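Local coordinates for protein A putative transcriptional regulator (Rhodococcus sp., PDB 2HKU) that probably binds regulatory DNA as a transcription factor of the TetR family, through an N-terminal helix-turn-helix region, at the interface of chains A and B. Residues are numbered along the deposited sequence; one frame, centred on the assembly and turned at random. Chains: chain A/B, A putative transcriptional regulator.

The four contacts sample one roughly two-fold interface between the two chains. Contacts 1 and 2, with C-alpha centres about 17 Å apart, are partial counterparts with the chains exchanged: in both, residues 118, 119 and 131 of one chain receive residue 181 of the other. Contacts 3 and 4, about 9 Å apart between C-alpha centres, both involve helices 161-181 and 190-201 (161-179 and 190-200 in chain B); in contact 4 the latter helices also meet each other. The C-alpha centres of contacts 1 and 4 are about 25 Å apart. Helix 161-181 spans much of this length, consistent with the C-terminal dimerisation typical of TetR regulators.

Contact 1: the interface of chains A and B. Residues chain A 118-119, 121-122, 131-132; chain B 180-181.
B:Thr180 and B:Ala181, just beyond the end of helix 161-179 in chain B, lie in a groove of chain A formed by the end of helix 108-120, the turn after it and the start of helix 125-152. The first kind of contact is methyl against main-chain carbonyl. B:Thr180 CG2 reaches the carbonyl O of A:Met118, a selenomethionine, at 3.4 Å. With OG1 beside its own backbone N (chi1 -57°), the methyl is left anti to that N and faces the last turn of the chain A helix, with A:Leu119 further along.

Side-chain contacts round B:Ala181 make the second group. B:Ala181 CB meets the CG2 branch of A:Ile131 at 3.9 Å, while the hydroxyl OG1 of A:Thr121 stands equally near the same CB. Next to the isoleucine, on the same helix, A:Thr132 CG2 comes 3.8 Å from the carbonyl carbon C of B:Ala181. The threonine OG1 sits between backbone N and carbonyl carbon (chi1 60°), and the methyl, not the hydroxyl, is the branch that touches.

Main chain beside main chain forms the third group: the carbonyl O of B:Thr180 lies 3.8 Å from A:Gly122 O, alongside the turn. The contacts described here are mainly van der Waals. By receiving the segment that follows the partner's helix 161-179, the groove probably stabilises the dimer at the end of helix 108-120.

Contact 2: the interface of chains A and B. Residues chain A 174, 177-178, 181; chain B 118-119, 131, 135, 173.
A:Ile177 and A:Ala181, on successive turns of helix 161-181, press against the selenomethionine B:Met118 of helix 108-120. The CG2 branch of A:Ile177 touches the terminal methyl CE of B:Met118 at 3.8 Å, the two side chains crossing at about a right angle. A:Ala181 CB lies 3.7 Å from B:Met118 CB and also faces the carbonyl O of that residue. Beside this contact, B:Ile131 CG2 lies 4.0 Å from the same A:Ala181 CB, and B:Leu119 borders the contact near A:Ile177.

Within chain B, B:Met118 is bent at its last torsion (chi3 -77°). This folds CE back over the centre of the B:Phe173 ring, 3.7 Å above its plane, so the methyl touches both that face and A:Ile177 CG2.

Further out, A:Gln178 runs side by side with B:Met118, its CG 3.9 Å from the selenium. The extended chain carries the carboxamide to the CD2-CE2 edge of B:Phe173, whose ring plane is turned 76° from the amide; A:Gln178 CD lies 3.7 Å from B:Phe173 CD2. A:Gln178 OE1 comes 3.5 Å from the CD2 methyl of B:Leu135, and NE2 lies in plane at the ring edge of B:Phe173. The amide's rotation is fixed from its own helix: A:Gln178 NE2 donates a nearly straight hydrogen bond of 2.9 Å to A:Gly174 O, one turn earlier, reaching that oxygen from above the carbonyl plane, 61° out of it.

Contact 3: the interface of chains A and B. Residues chain A 163, 166; chain B 192, 195-196.
This helix-to-helix contact, part of what is probably the TetR-type dimer interface, joins A:Val163 and A:Lys166 to B:Glu192 and B:Ala195, and ties the two chains by a salt bridge beside a small apolar contact. A:Lys166 NZ donates to the carboxylate OE1 of B:Glu192 at a short 2.5 Å. The ammonium comes from above the carboxylate plane, 60° out of it, and the two side chains cross obliquely. The lysine is extended from CG to NZ, giving it the reach to span the gap between the helices. B:Glu192 instead bends at chi2 and has a chi1 of -132°, away from a staggered value, which suggests some strain in turning its acid group toward the lysine.

Next to this bridge, A:Val163 spreads its two methyls across the partner helix. CG1 meets the CB of B:Ala195 at 4.0 Å, and CG2 lies 4.1 Å from the aliphatic CG of B:Glu192. B:Val196 lies beside A:Val163 CG1, its backbone N 4.3 Å away. In the fold, A:Val163 and A:Lys166 stand one turn apart near the start of helix 161-181, facing the first turns of helix 190-200 in chain B.

Contact 4: the interface of chains A and B. Residues chain A 158, 167, 199-200; chain B 167, 199-200, 202.
The ends of helices 190-201 in chain A and 190-200 in chain B meet here, where A:Asn200 faces its own counterpart, B:Asn200. Their carboxamides stack almost parallel, 7° apart, with CG of A:Asn200 3.6 Å from CG of B:Asn200. Water extends the pairing: one molecule links A:Asn200 OD1 to the carbonyl O of B:Ala167, and another joins A:Asn200 ND2 to B:Asn200 O. B:Asn200 OD1 rests 3.5 Å from the CB methyl of A:Ala167.

A:Arg158 bends at chi2 (82°) and chi3 to bring its guanidinium end-on to the carbonyl O of A:Asn200. NH2 bonds to that oxygen at 2.8 Å and NH1 at 3.0 Å, which fixes the rotation of the guanidinium, the oxygen lying in its plane. Across the interface, B:Ala199 O sits 3.3 Å above one face of this guanidinium, toward its rim. B:Gln202 crosses the arginine with its amide plane turned 26°, NE2 3.2 Å from A:Arg158 NH2; both are donors, so they do not bond. NE2 makes a weak hydrogen bond to A:Ala199 O instead, and a third water connects OE1 to the same carbonyl. The asparagine pair, joining equivalent residues, lies close to the two-fold axis, against helix 161-181 of chain A and helix 161-179 of chain B.

Contact 1: the interface of chains A and B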
loop_
_atom_site.group_PDB
_atom_site.type_symbol
_atom_site.label_atom_id
_atom_site.label_comp_id
_atom_site.label_asym_id
_atom_site.label_seq_id
_atom_site.Cartn_x
_atom_site.Cartn_y
_atom_site.Cartn_z
HETATM N N MSE A 118 -4.767 2.276 8.320
HETATM C CA MSE A 118 -4.537 0.837 8.491
HETATM C C MSE A 118 -3.180 0.547 9.185
HETATM O O MSE A 118 -3.000 -0.498 9.860
HETATM C CB MSE A 118 -4.477 0.098 7.137
HETATM C CG MSE A 118 -5.829 -0.053 6.417
HETATM SE SE MSE A 118 -5.832 -1.177 4.878
HETATM C CE MSE A 118 -5.430 0.144 3.439
ATOM N N LEU A 119 -2.219 1.400 8.899
ATOM C CA LEU A 119 -0.906 1.310 9.499
ATOM C C LEU A 119 -0.886 1.706 10.979
ATOM O O LEU A 119 0.029 1.246 11.734
ATOM C CB LEU A 119 0.112 2.123 8.723
ATOM C CG LEU A 119 0.482 1.565 7.382
ATOM C CD1 LEU A 119 1.287 2.632 6.647
ATOM C CD2 LEU A 119 1.217 0.230 7.458
ATOM N N THR A 121 -3.388 1.352 13.243
ATOM C CA THR A 121 -4.267 0.562 14.073
ATOM C C THR A 121 -3.646 -0.818 14.239
ATOM O O THR A 121 -3.811 -1.716 13.386
ATOM C CB THR A 121 -5.673 0.405 13.460
ATOM O OG1 THR A 121 -5.575 -0.375 12.265
ATOM C CG2 THR A 121 -6.283 1.788 13.147
ATOM N N GLY A 122 -2.863 -0.950 15.309
ATOM C CA GLY A 122 -2.161 -2.216 15.572
ATOM C C GLY A 122 -3.214 -3.236 15.955
ATOM O O GLY A 122 -3.675 -4.057 15.116
ATOM N N ILE A 131 -11.660 -0.630 10.407
ATOM C CA ILE A 131 -10.765 -0.884 9.304
ATOM C C ILE A 131 -11.242 -2.106 8.543
ATOM O O ILE A 131 -11.336 -2.068 7.303
ATOM C CB ILE A 131 -9.235 -1.136 9.732
ATOM C CG1 ILE A 131 -8.515 0.150 10.228
ATOM C CG2 ILE A 131 -8.422 -1.646 8.539
ATOM C CD1 ILE A 131 -8.498 1.298 9.275
ATOM N N THR A 132 -11.448 -3.231 9.263
ATOM C CA THR A 132 -11.839 -4.454 8.603
ATOM C C THR A 132 -13.226 -4.350 7.983
ATOM O O THR A 132 -13.469 -4.899 6.899
ATOM C CB THR A 132 -11.618 -5.759 9.465
ATOM O OG1 THR A 132 -12.366 -5.674 10.643
ATOM C CG2 THR A 132 -10.284 -5.814 9.897
ATOM N N THR B 180 -1.915 -6.245 8.358
ATOM C CA THR B 180 -1.675 -5.388 9.510
ATOM C C THR B 180 -2.948 -5.112 10.322
ATOM O O THR B 180 -2.845 -4.902 11.517
ATOM C CB THR B 180 -1.001 -4.001 9.070
ATOM O OG1 THR B 180 0.231 -4.236 8.368
ATOM C CG2 THR B 180 -0.759 -3.015 10.268
ATOM N N ALA B 181 -4.135 -5.116 9.680
ATOM C CA ALA B 181 -5.447 -5.216 10.411
ATOM C C ALA B 181 -6.494 -6.136 9.780
ATOM O O ALA B 181 -6.502 -7.350 9.979
ATOM C CB ALA B 181 -6.037 -3.855 10.627
#

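Contact 2: the interface of chains A and B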
loop_
_atom_site.group_PDB
_atom_site.type_symbol
_atom_site.label_atom_id
_atom_site.label_comp_id
_atom_site.label_asym_id
_atom_site.label_seq_id
_atom_site.Cartn_x
_atom_site.Cartn_y
_atom_site.Cartn_z
ATOM N N GLY A 174 -1.238 -0.003 -3.119
ATOM C CA GLY A 174 0.260 0.021 -3.405
ATOM C C GLY A 174 0.634 1.093 -4.444
ATOM O O GLY A 174 1.710 1.729 -4.365
ATOM N N ILE A 177 0.266 4.545 -2.585
ATOM C CA ILE A 177 1.349 4.770 -1.657
ATOM C C ILE A 177 2.646 5.186 -2.397
ATOM O O ILE A 177 3.307 6.159 -2.023
ATOM C CB ILE A 177 1.618 3.466 -0.816
ATOM C CG1 ILE A 177 0.439 3.281 0.169
ATOM C CG2 ILE A 177 2.881 3.711 -0.015
ATOM C CD1 ILE A 177 0.237 1.824 0.722
ATOM N N GLN A 178 3.024 4.454 -3.417
ATOM C CA GLN A 178 4.275 4.701 -4.122
ATOM C C GLN A 178 4.222 5.928 -4.968
ATOM O O GLN A 178 5.221 6.623 -5.207
ATOM C CB GLN A 178 4.527 3.569 -5.055
ATOM C CG GLN A 178 4.964 2.298 -4.200
ATOM C CD GLN A 178 5.178 1.154 -5.046
ATOM O OE1 GLN A 178 6.348 0.744 -5.318
ATOM N NE2 GLN A 178 4.097 0.532 -5.471
ATOM N N ALA A 181 4.757 8.815 -2.351
ATOM C CA ALA A 181 6.114 8.822 -1.928
ATOM C C ALA A 181 7.106 9.303 -2.996
ATOM O O ALA A 181 8.126 9.831 -2.647
ATOM C CB ALA A 181 6.505 7.422 -1.441
HETATM N N MSE B 118 7.322 5.471 3.520
HETATM C CA MSE B 118 6.841 6.079 2.281
HETATM C C MSE B 118 5.781 7.154 2.493
HETATM O O MSE B 118 5.746 8.105 1.756
HETATM C CB MSE B 118 6.207 5.011 1.364
HETATM C CG MSE B 118 7.265 4.275 0.629
HETATM SE SE MSE B 118 6.764 3.190 -0.902
HETATM C CE MSE B 118 6.005 1.612 0.074
ATOM N N LEU B 119 4.884 6.931 3.453
ATOM C CA LEU B 119 3.823 7.893 3.789
ATOM C C LEU B 119 4.317 9.101 4.599
ATOM O O LEU B 119 3.610 10.092 4.696
ATOM C CB LEU B 119 2.679 7.220 4.533
ATOM C CG LEU B 119 1.851 6.202 3.681
ATOM C CD1 LEU B 119 0.911 5.400 4.566
ATOM C CD2 LEU B 119 1.051 6.899 2.496
ATOM N N ILE B 131 13.869 6.932 -0.434
ATOM C CA ILE B 131 12.756 6.081 -0.741
ATOM C C ILE B 131 12.838 5.679 -2.173
ATOM O O ILE B 131 12.631 4.546 -2.514
ATOM C CB ILE B 131 11.364 6.792 -0.425
ATOM C CG1 ILE B 131 11.196 7.024 1.081
ATOM C CG2 ILE B 131 10.161 5.903 -0.872
ATOM C CD1 ILE B 131 10.811 5.745 1.843
ATOM N N LEU B 135 13.157 2.007 -3.793
ATOM C CA LEU B 135 12.183 1.442 -4.676
ATOM C C LEU B 135 12.801 1.037 -5.971
ATOM O O LEU B 135 12.374 0.083 -6.501
ATOM C CB LEU B 135 10.991 2.453 -5.045
ATOM C CG LEU B 135 9.947 2.725 -3.942
ATOM C CD1 LEU B 135 8.913 3.758 -4.376
ATOM C CD2 LEU B 135 9.192 1.451 -3.484
ATOM N N PHE B 173 2.902 -4.316 -1.318
ATOM C CA PHE B 173 2.669 -3.211 -0.362
ATOM C C PHE B 173 1.193 -3.105 0.026
ATOM O O PHE B 173 0.850 -2.929 1.180
ATOM C CB PHE B 173 3.155 -1.892 -0.949
ATOM C CG PHE B 173 4.661 -1.856 -1.162
ATOM C CD1 PHE B 173 5.531 -2.247 -0.168
ATOM C CD2 PHE B 173 5.187 -1.408 -2.349
ATOM C CE1 PHE B 173 6.938 -2.231 -0.386
ATOM C CE2 PHE B 173 6.534 -1.322 -2.531
ATOM C CZ PHE B 173 7.416 -1.751 -1.595
#

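Contact 3: the interface of chains A and B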
loop_
_atom_site.group_PDB
_atom_site.type_symbol
_atom_site.label_atom_id
_atom_site.label_comp_id
_atom_site.label_asym_id
_atom_site.label_seq_id
_atom_site.Cartn_x
_atom_site.Cartn_y
_atom_site.Cartn_z
ATOM N N VAL A 163 -11.375 -12.779 -5.028
ATOM C CA VAL A 163 -9.897 -12.582 -5.212
ATOM C C VAL A 163 -9.587 -11.488 -6.235
ATOM O O VAL A 163 -8.688 -10.688 -6.051
ATOM C CB VAL A 163 -9.170 -13.927 -5.550
ATOM C CG1 VAL A 163 -7.767 -13.732 -6.012
ATOM C CG2 VAL A 163 -9.216 -14.839 -4.343
ATOM N N LYS A 166 -9.933 -8.195 -4.542
ATOM C CA LYS A 166 -8.823 -7.923 -3.665
ATOM C C LYS A 166 -7.547 -7.607 -4.435
ATOM O O LYS A 166 -6.730 -6.861 -3.951
ATOM C CB LYS A 166 -8.572 -9.127 -2.729
ATOM C CG LYS A 166 -9.740 -9.341 -1.685
ATOM C CD LYS A 166 -9.563 -10.657 -0.948
ATOM C CE LYS A 166 -10.652 -10.769 0.201
ATOM N NZ LYS A 166 -10.074 -11.865 1.150
ATOM N N GLU B 192 -4.470 -16.444 -0.619
ATOM C CA GLU B 192 -5.126 -15.339 -1.306
ATOM C C GLU B 192 -4.115 -14.405 -1.933
ATOM O O GLU B 192 -4.319 -13.890 -2.994
ATOM C CB GLU B 192 -5.915 -14.559 -0.275
ATOM C CG GLU B 192 -7.319 -14.270 -0.706
ATOM C CD GLU B 192 -8.287 -14.523 0.413
ATOM O OE1 GLU B 192 -8.354 -13.634 1.296
ATOM O OE2 GLU B 192 -8.931 -15.618 0.430
ATOM N N ALA B 195 -2.550 -16.040 -4.954
ATOM C CA ALA B 195 -3.552 -15.922 -6.056
ATOM C C ALA B 195 -3.713 -14.553 -6.656
ATOM O O ALA B 195 -4.014 -14.432 -7.832
ATOM C CB ALA B 195 -4.902 -16.453 -5.618
ATOM N N VAL B 196 -3.524 -13.509 -5.845
ATOM C CA VAL B 196 -3.505 -12.125 -6.322
ATOM C C VAL B 196 -2.342 -11.932 -7.343
ATOM O O VAL B 196 -2.527 -11.347 -8.427
ATOM C CB VAL B 196 -3.387 -11.109 -5.163
ATOM C CG1 VAL B 196 -3.023 -9.684 -5.714
ATOM C CG2 VAL B 196 -4.726 -11.067 -4.325
#

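Contact 4: the interface of chains A and B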
loop_
_atom_site.group_PDB
_atom_site.type_symbol
_atom_site.label_atom_id
_atom_site.label_comp_id
_atom_site.label_asym_id
_atom_site.label_seq_id
_atom_site.Cartn_x
_atom_site.Cartn_y
_atom_site.Cartn_z
ATOM N N ARG A 158 -9.797 -14.829 -13.728
ATOM C CA ARG A 158 -8.590 -15.612 -13.661
ATOM C C ARG A 158 -8.609 -16.348 -12.319
ATOM O O ARG A 158 -7.965 -17.354 -12.135
ATOM C CB ARG A 158 -7.344 -14.679 -13.732
ATOM C CG ARG A 158 -7.047 -14.018 -15.048
ATOM C CD ARG A 158 -7.887 -12.777 -15.247
ATOM N NE ARG A 158 -7.686 -11.832 -14.117
ATOM C CZ ARG A 158 -6.920 -10.753 -14.196
ATOM N NH1 ARG A 158 -6.809 -9.991 -13.113
ATOM N NH2 ARG A 158 -6.263 -10.421 -15.353
ATOM N N ALA A 167 -7.364 -8.225 -5.603
ATOM C CA ALA A 167 -6.229 -7.910 -6.489
ATOM C C ALA A 167 -6.334 -6.520 -7.015
ATOM O O ALA A 167 -5.329 -5.796 -7.109
ATOM C CB ALA A 167 -6.173 -8.921 -7.673
ATOM N N ALA A 199 -2.658 -3.428 -17.072
ATOM C CA ALA A 199 -1.896 -4.650 -17.198
ATOM C C ALA A 199 -2.326 -5.724 -16.247
ATOM O O ALA A 199 -2.248 -6.923 -16.600
ATOM C CB ALA A 199 -0.379 -4.374 -17.035
ATOM N N ASN A 200 -2.785 -5.353 -15.036
ATOM C CA ASN A 200 -3.291 -6.370 -14.090
ATOM C C ASN A 200 -4.594 -7.025 -14.600
ATOM O O ASN A 200 -4.813 -8.177 -14.372
ATOM C CB ASN A 200 -3.605 -5.740 -12.704
ATOM C CG ASN A 200 -2.350 -5.344 -11.911
ATOM O OD1 ASN A 200 -2.444 -4.635 -10.895
ATOM N ND2 ASN A 200 -1.220 -5.775 -12.346
ATOM N N ALA B 167 3.703 -4.122 -10.746
ATOM C CA ALA B 167 2.433 -4.752 -10.379
ATOM C C ALA B 167 2.708 -5.711 -9.193
ATOM O O ALA B 167 1.947 -5.762 -8.213
ATOM C CB ALA B 167 1.862 -5.529 -11.587
ATOM N N ALA B 199 -3.003 -13.881 -10.575
ATOM C CA ALA B 199 -4.002 -13.161 -11.441
ATOM C C ALA B 199 -3.467 -11.898 -12.164
ATOM O O ALA B 199 -3.690 -11.667 -13.382
ATOM C CB ALA B 199 -5.237 -12.795 -10.627
ATOM N N ASN B 200 -2.828 -11.037 -11.389
ATOM C CA ASN B 200 -2.246 -9.805 -11.903
ATOM C C ASN B 200 -1.236 -10.037 -12.981
ATOM O O ASN B 200 -1.127 -9.229 -13.874
ATOM C CB ASN B 200 -1.716 -8.918 -10.760
ATOM C CG ASN B 200 -2.847 -8.299 -9.967
ATOM O OD1 ASN B 200 -4.006 -8.345 -10.382
ATOM N ND2 ASN B 200 -2.529 -7.760 -8.805
ATOM N N GLN B 202 -1.391 -12.951 -14.829
ATOM C CA GLN B 202 -1.972 -14.030 -15.677
ATOM C C GLN B 202 -1.012 -15.191 -15.933
ATOM O O GLN B 202 -0.817 -15.590 -17.083
ATOM C CB GLN B 202 -2.448 -13.465 -17.033
ATOM C CG GLN B 202 -3.397 -12.335 -16.902
ATOM C CD GLN B 202 -2.701 -11.034 -16.850
ATOM O OE1 GLN B 202 -1.745 -10.774 -17.609
ATOM N NE2 GLN B 202 -3.159 -10.167 -15.953
HETATM O O HOH W 1 -0.708 -4.810 -8.631
HETATM O O HOH W 2 0.357 -6.896 -14.438
HETATM O O HOH W 3 -0.005 -8.345 -17.623
#